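Long-range contacts in separin (Saccharomyces cerevisiae, PDB 5U1T), which cleaves the MCD1/SCC1 subunit of cohesin at the onset of anaphase as a caspase-like cysteine protease, held inactive by securin for most of the cell cycle: residues T1136-C1140 / V1362-C1366; I1382-P1386 / V1586-P1591. The contacts are given in a common frame with arbitrary orientation. Numbering follows the deposited sequence.

Contact 1: T1136-C1140 / V1362-C1366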
loop_
_atom_site.group_PDB
_atom_site.type_symbol
_atom_site.label_atom_id
_atom_site.label_comp_id
_atom_site.label_asym_id
_atom_site.label_seq_id
_atom_site.Cartn_x
_atom_site.Cartn_y
_atom_site.Cartn_z
ATOM N N THR A 1136 -13.665 39.172 -26.534
ATOM C CA THR A 1136 -13.603 37.760 -26.170
ATOM C C THR A 1136 -14.666 36.995 -26.963
ATOM O O THR A 1136 -15.716 37.548 -27.330
ATOM C CB THR A 1136 -13.773 37.541 -24.643
ATOM O OG1 THR A 1136 -15.057 38.001 -24.227
ATOM C CG2 THR A 1136 -12.742 38.344 -23.874
ATOM N N ILE A 1137 -14.337 35.751 -27.287
ATOM C CA ILE A 1137 -15.228 34.818 -27.968
ATOM C C ILE A 1137 -15.222 33.520 -27.158
ATOM O O ILE A 1137 -14.186 32.837 -27.002
ATOM C CB ILE A 1137 -14.804 34.536 -29.429
ATOM C CG1 ILE A 1137 -14.598 35.839 -30.195
ATOM C CG2 ILE A 1137 -15.811 33.632 -30.131
ATOM C CD1 ILE A 1137 -14.291 35.635 -31.656
ATOM N N ASP A 1138 -16.377 33.190 -26.612
ATOM C CA ASP A 1138 -16.442 32.114 -25.648
ATOM C C ASP A 1138 -17.707 31.326 -25.891
ATOM O O ASP A 1138 -18.583 31.746 -26.652
ATOM C CB ASP A 1138 -16.393 32.660 -24.220
ATOM C CG ASP A 1138 -15.507 31.836 -23.315
ATOM O OD1 ASP A 1138 -15.626 30.572 -23.338
ATOM O OD2 ASP A 1138 -14.670 32.453 -22.595
ATOM N N PHE A 1139 -17.786 30.163 -25.264
ATOM C CA PHE A 1139 -18.957 29.338 -25.438
ATOM C C PHE A 1139 -19.533 29.012 -24.082
ATOM O O PHE A 1139 -18.784 28.742 -23.140
ATOM C CB PHE A 1139 -18.600 28.088 -26.209
ATOM C CG PHE A 1139 -19.696 27.084 -26.256
ATOM C CD1 PHE A 1139 -20.906 27.391 -26.853
ATOM C CD2 PHE A 1139 -19.513 25.819 -25.720
ATOM C CE1 PHE A 1139 -21.912 26.458 -26.913
ATOM C CE2 PHE A 1139 -20.517 24.881 -25.780
ATOM C CZ PHE A 1139 -21.715 25.199 -26.376
ATOM N N CYS A 1140 -20.855 29.078 -23.969
ATOM C CA CYS A 1140 -21.513 28.812 -22.697
ATOM C C CYS A 1140 -21.934 27.357 -22.624
ATOM O O CYS A 1140 -22.837 26.917 -23.347
ATOM C CB CYS A 1140 -22.720 29.722 -22.491
ATOM S SG CYS A 1140 -23.501 29.559 -20.862
ATOM N N VAL A 1362 -9.424 34.519 -27.482
ATOM C CA VAL A 1362 -10.112 33.319 -27.941
ATOM C C VAL A 1362 -9.974 32.159 -26.944
ATOM O O VAL A 1362 -8.865 31.701 -26.646
ATOM C CB VAL A 1362 -9.591 32.886 -29.326
ATOM C CG1 VAL A 1362 -10.323 31.642 -29.811
ATOM C CG2 VAL A 1362 -9.759 34.044 -30.330
ATOM N N SER A 1363 -11.106 31.708 -26.412
ATOM C CA SER A 1363 -11.108 30.613 -25.445
ATOM C C SER A 1363 -10.671 29.331 -26.138
ATOM O O SER A 1363 -10.849 29.191 -27.347
ATOM C CB SER A 1363 -12.493 30.435 -24.822
ATOM O OG SER A 1363 -13.379 29.781 -25.722
ATOM N N SER A 1364 -10.098 28.402 -25.380
ATOM C CA SER A 1364 -9.639 27.142 -25.953
ATOM C C SER A 1364 -10.767 26.414 -26.705
ATOM O O SER A 1364 -10.527 25.787 -27.741
ATOM C CB SER A 1364 -9.028 26.234 -24.856
ATOM O OG SER A 1364 -9.982 25.754 -23.909
ATOM N N SER A 1365 -12.000 26.515 -26.214
ATOM C CA SER A 1365 -13.098 25.843 -26.889
ATOM C C SER A 1365 -13.374 26.455 -28.261
ATOM O O SER A 1365 -13.907 25.774 -29.143
ATOM C CB SER A 1365 -14.365 25.875 -26.044
ATOM O OG SER A 1365 -14.919 27.170 -26.005
ATOM N N CYS A 1366 -13.000 27.720 -28.453
ATOM C CA CYS A 1366 -13.279 28.399 -29.712
ATOM C C CYS A 1366 -12.068 28.520 -30.636
ATOM O O CYS A 1366 -12.184 29.012 -31.750
ATOM C CB CYS A 1366 -13.839 29.799 -29.443
ATOM S SG CYS A 1366 -15.442 29.841 -28.610
#

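Contact 2: I1382-P1386 / V1586-P1591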
loop_
_atom_site.group_PDB
_atom_site.type_symbol
_atom_site.label_atom_id
_atom_site.label_comp_id
_atom_site.label_asym_id
_atom_site.label_seq_id
_atom_site.Cartn_x
_atom_site.Cartn_y
_atom_site.Cartn_z
ATOM N N ILE A 1382 -5.801 41.795 -36.924
ATOM C CA ILE A 1382 -6.140 40.997 -35.751
ATOM C C ILE A 1382 -5.013 40.070 -35.297
ATOM O O ILE A 1382 -4.392 39.383 -36.112
ATOM C CB ILE A 1382 -7.393 40.126 -36.026
ATOM C CG1 ILE A 1382 -8.607 40.998 -36.340
ATOM C CG2 ILE A 1382 -7.686 39.189 -34.865
ATOM C CD1 ILE A 1382 -9.816 40.206 -36.755
ATOM N N THR A 1383 -4.750 40.055 -33.993
ATOM C CA THR A 1383 -4.037 38.942 -33.374
ATOM C C THR A 1383 -4.937 38.306 -32.321
ATOM O O THR A 1383 -5.791 38.968 -31.745
ATOM C CB THR A 1383 -2.706 39.373 -32.724
ATOM O OG1 THR A 1383 -2.917 40.518 -31.886
ATOM C CG2 THR A 1383 -1.689 39.714 -33.778
ATOM N N ARG A 1384 -4.732 37.013 -32.085
ATOM C CA ARG A 1384 -5.375 36.295 -30.992
ATOM C C ARG A 1384 -4.577 36.352 -29.701
ATOM O O ARG A 1384 -3.358 36.483 -29.703
ATOM C CB ARG A 1384 -5.588 34.841 -31.366
ATOM C CG ARG A 1384 -6.456 34.642 -32.553
ATOM C CD ARG A 1384 -6.944 33.246 -32.550
ATOM N NE ARG A 1384 -7.682 32.923 -33.754
ATOM C CZ ARG A 1384 -8.248 31.748 -33.961
ATOM N NH1 ARG A 1384 -8.166 30.806 -33.032
ATOM N NH2 ARG A 1384 -8.898 31.512 -35.085
ATOM N N VAL A 1385 -5.284 36.236 -28.587
ATOM C CA VAL A 1385 -4.630 36.157 -27.289
ATOM C C VAL A 1385 -5.410 35.156 -26.431
ATOM O O VAL A 1385 -6.607 35.003 -26.609
ATOM C CB VAL A 1385 -4.547 37.559 -26.643
ATOM C CG1 VAL A 1385 -4.896 37.507 -25.190
ATOM C CG2 VAL A 1385 -3.170 38.167 -26.863
ATOM N N PRO A 1386 -4.731 34.416 -25.546
ATOM C CA PRO A 1386 -5.505 33.442 -24.761
ATOM C C PRO A 1386 -6.189 34.012 -23.506
ATOM O O PRO A 1386 -7.080 33.340 -22.989
ATOM C CB PRO A 1386 -4.453 32.392 -24.383
ATOM C CG PRO A 1386 -3.150 33.115 -24.416
ATOM C CD PRO A 1386 -3.275 34.177 -25.463
ATOM N N VAL A 1586 -2.857 31.661 -38.570
ATOM C CA VAL A 1586 -3.385 32.430 -37.438
ATOM C C VAL A 1586 -2.221 33.021 -36.623
ATOM O O VAL A 1586 -1.131 32.471 -36.641
ATOM C CB VAL A 1586 -4.294 31.540 -36.537
ATOM C CG1 VAL A 1586 -3.544 30.284 -36.055
ATOM C CG2 VAL A 1586 -4.874 32.333 -35.378
ATOM N N ILE A 1587 -2.435 34.149 -35.949
ATOM C CA ILE A 1587 -1.418 34.793 -35.116
ATOM C C ILE A 1587 -1.832 34.904 -33.646
ATOM O O ILE A 1587 -2.957 35.287 -33.349
ATOM C CB ILE A 1587 -1.110 36.218 -35.578
ATOM C CG1 ILE A 1587 -0.796 36.284 -37.067
ATOM C CG2 ILE A 1587 0.034 36.797 -34.783
ATOM C CD1 ILE A 1587 -0.891 37.712 -37.627
ATOM N N TYR A 1588 -0.929 34.586 -32.725
ATOM C CA TYR A 1588 -1.156 34.880 -31.312
ATOM C C TYR A 1588 -0.111 35.891 -30.816
ATOM O O TYR A 1588 1.039 35.866 -31.273
ATOM C CB TYR A 1588 -1.114 33.604 -30.467
ATOM C CG TYR A 1588 -2.389 32.780 -30.468
ATOM C CD1 TYR A 1588 -2.702 31.958 -31.535
ATOM C CD2 TYR A 1588 -3.262 32.804 -29.386
ATOM C CE1 TYR A 1588 -3.841 31.187 -31.534
ATOM C CE2 TYR A 1588 -4.407 32.041 -29.380
ATOM C CZ TYR A 1588 -4.695 31.237 -30.462
ATOM O OH TYR A 1588 -5.835 30.468 -30.485
ATOM N N GLY A 1589 -0.507 36.780 -29.902
ATOM C CA GLY A 1589 0.406 37.765 -29.348
ATOM C C GLY A 1589 0.151 39.173 -29.858
ATOM O O GLY A 1589 -1.000 39.576 -30.046
ATOM N N LEU A 1590 1.226 39.925 -30.091
ATOM C CA LEU A 1590 1.121 41.318 -30.530
ATOM C C LEU A 1590 1.466 41.507 -32.012
ATOM O O LEU A 1590 2.314 40.809 -32.551
ATOM C CB LEU A 1590 2.034 42.202 -29.672
ATOM C CG LEU A 1590 1.837 42.048 -28.165
ATOM C CD1 LEU A 1590 2.643 43.088 -27.396
ATOM C CD2 LEU A 1590 0.359 42.130 -27.824
ATOM N N PRO A 1591 0.821 42.472 -32.681
ATOM C CA PRO A 1591 1.200 42.668 -34.081
ATOM C C PRO A 1591 2.612 43.280 -34.198
ATOM O O PRO A 1591 2.999 44.164 -33.422
ATOM C CB PRO A 1591 0.121 43.612 -34.601
ATOM C CG PRO A 1591 -0.306 44.376 -33.400
ATOM C CD PRO A 1591 -0.208 43.431 -32.245
#

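Contact 1: T1136-C1140 / V1362-C1366
Two strands of a mixed sheet in the catalytic region run parallel here, and the contact records where that pairing ends. I1137 and V1362 form the bridge (CA-CA 5.3 Å). The backbone of I1137 bonds to the residues before and after V1362, to V1361 and, weakly, to S1363, S1363 N lying 3.3 Å from I1137 O with a nearly straight angle of 169°. Beyond it the second segment curls into a turn whose S1364 and S1365 backbone angles (-55/-35 and -67/-24) and 2.8 Å bond from C1366 N to S1363 O fit a type I beta turn. The turn brings S1363, S1365 and C1366 against the strand. The two segments together bury 271 Å².

The side-chain conformations set the remaining contacts. S1363 in p places OG 3.4 Å from both I1137 O and D1138 OD1; each would be a weak bond, and its single proton cannot be assigned, the more so as OG of S1365, also p, lies 3.0 Å from S1363 OG and may be donor or acceptor. D1138 starts away from the turn, yet its off-well chi1 of -138° swings OD1 back, so that OD1 accepts a 2.9 Å bond from F1139 N. F1139, in t, leads its ring off to stack on F1180 and leaves CB 3.8 Å from S1365 OG.

C1366, in m, lays its sulfur against the side of the strand that carries I1137 and F1139: SG is 4.1 Å from I1137 CG2, 4.3 Å from F1139 CB and, its nearest approach to the strand segment, 3.6 Å from I1137 O.

Contact 2: I1382-P1386 / V1586-P1591
Strands 1382-1385 and 1586-1589 cross at 60° with their axes 4.3 Å apart at closest, so they share a single bridge, R1384 with Y1588 (CA-CA 4.5 Å), rather than a ladder. R1384 reaches both residues flanking Y1588: R1384 N donates to I1587 O (2.8 Å, 163°) and R1384 O accepts from G1589 N (2.9 Å, 157°). At G1589 phi/psi is 107/-142, where a CB would jam against the Y1588 carbonyl.

Over the Y1588 ring face sits R1384 CB, 3.6 Å from the centroid and 11° off the normal, a CH-pi contact. The R1384 guanidinium has V1586 CG2 over one face and a weak 3.5 Å bond from NH1 to Y1588 OH; its stronger polar partner is E1372, in a salt bridge, while H1367 ND1 pairs with Y1588 OH. T1383 OG1 donates to G1589 O (2.8 Å), and T1383 CG2 meets I1587 CG2 at 3.5 Å.

The 461 Å² interface is wholly buried: strand 1353-1362 pairs with 1382-1385, strand 1524-1528 pairs antiparallel with 1585-1589, helix 1564-1571 packs on I1587, and helix 1388-1397 covers V1385 and L1590.

Overall arrangement
The contacts come in series along the chain, contact 1 closing before contact 2 opens, with centres about 14 Å apart. Strand 1353-1362, whose last residue belongs to contact 1, lies between 1132-1139 and 1382-1385 in one mixed sheet, parallel to both. They touch directly: V1362 N lies 3.0 Å from V1385 O, a probable hydrogen bond, and V1362 CG2 packs 3.7 Å from R1384 CD. Contact 1 falls at the end of a strand pair within that sheet, whereas contact 2 joins it to 1585-1589, an outermost strand of a second mixed sheet. C1497, catalytic by similarity, follows strand 1492-1494 of the second sheet, consistent with that sheet being the caspase-like core; both contacts lie away from C1497.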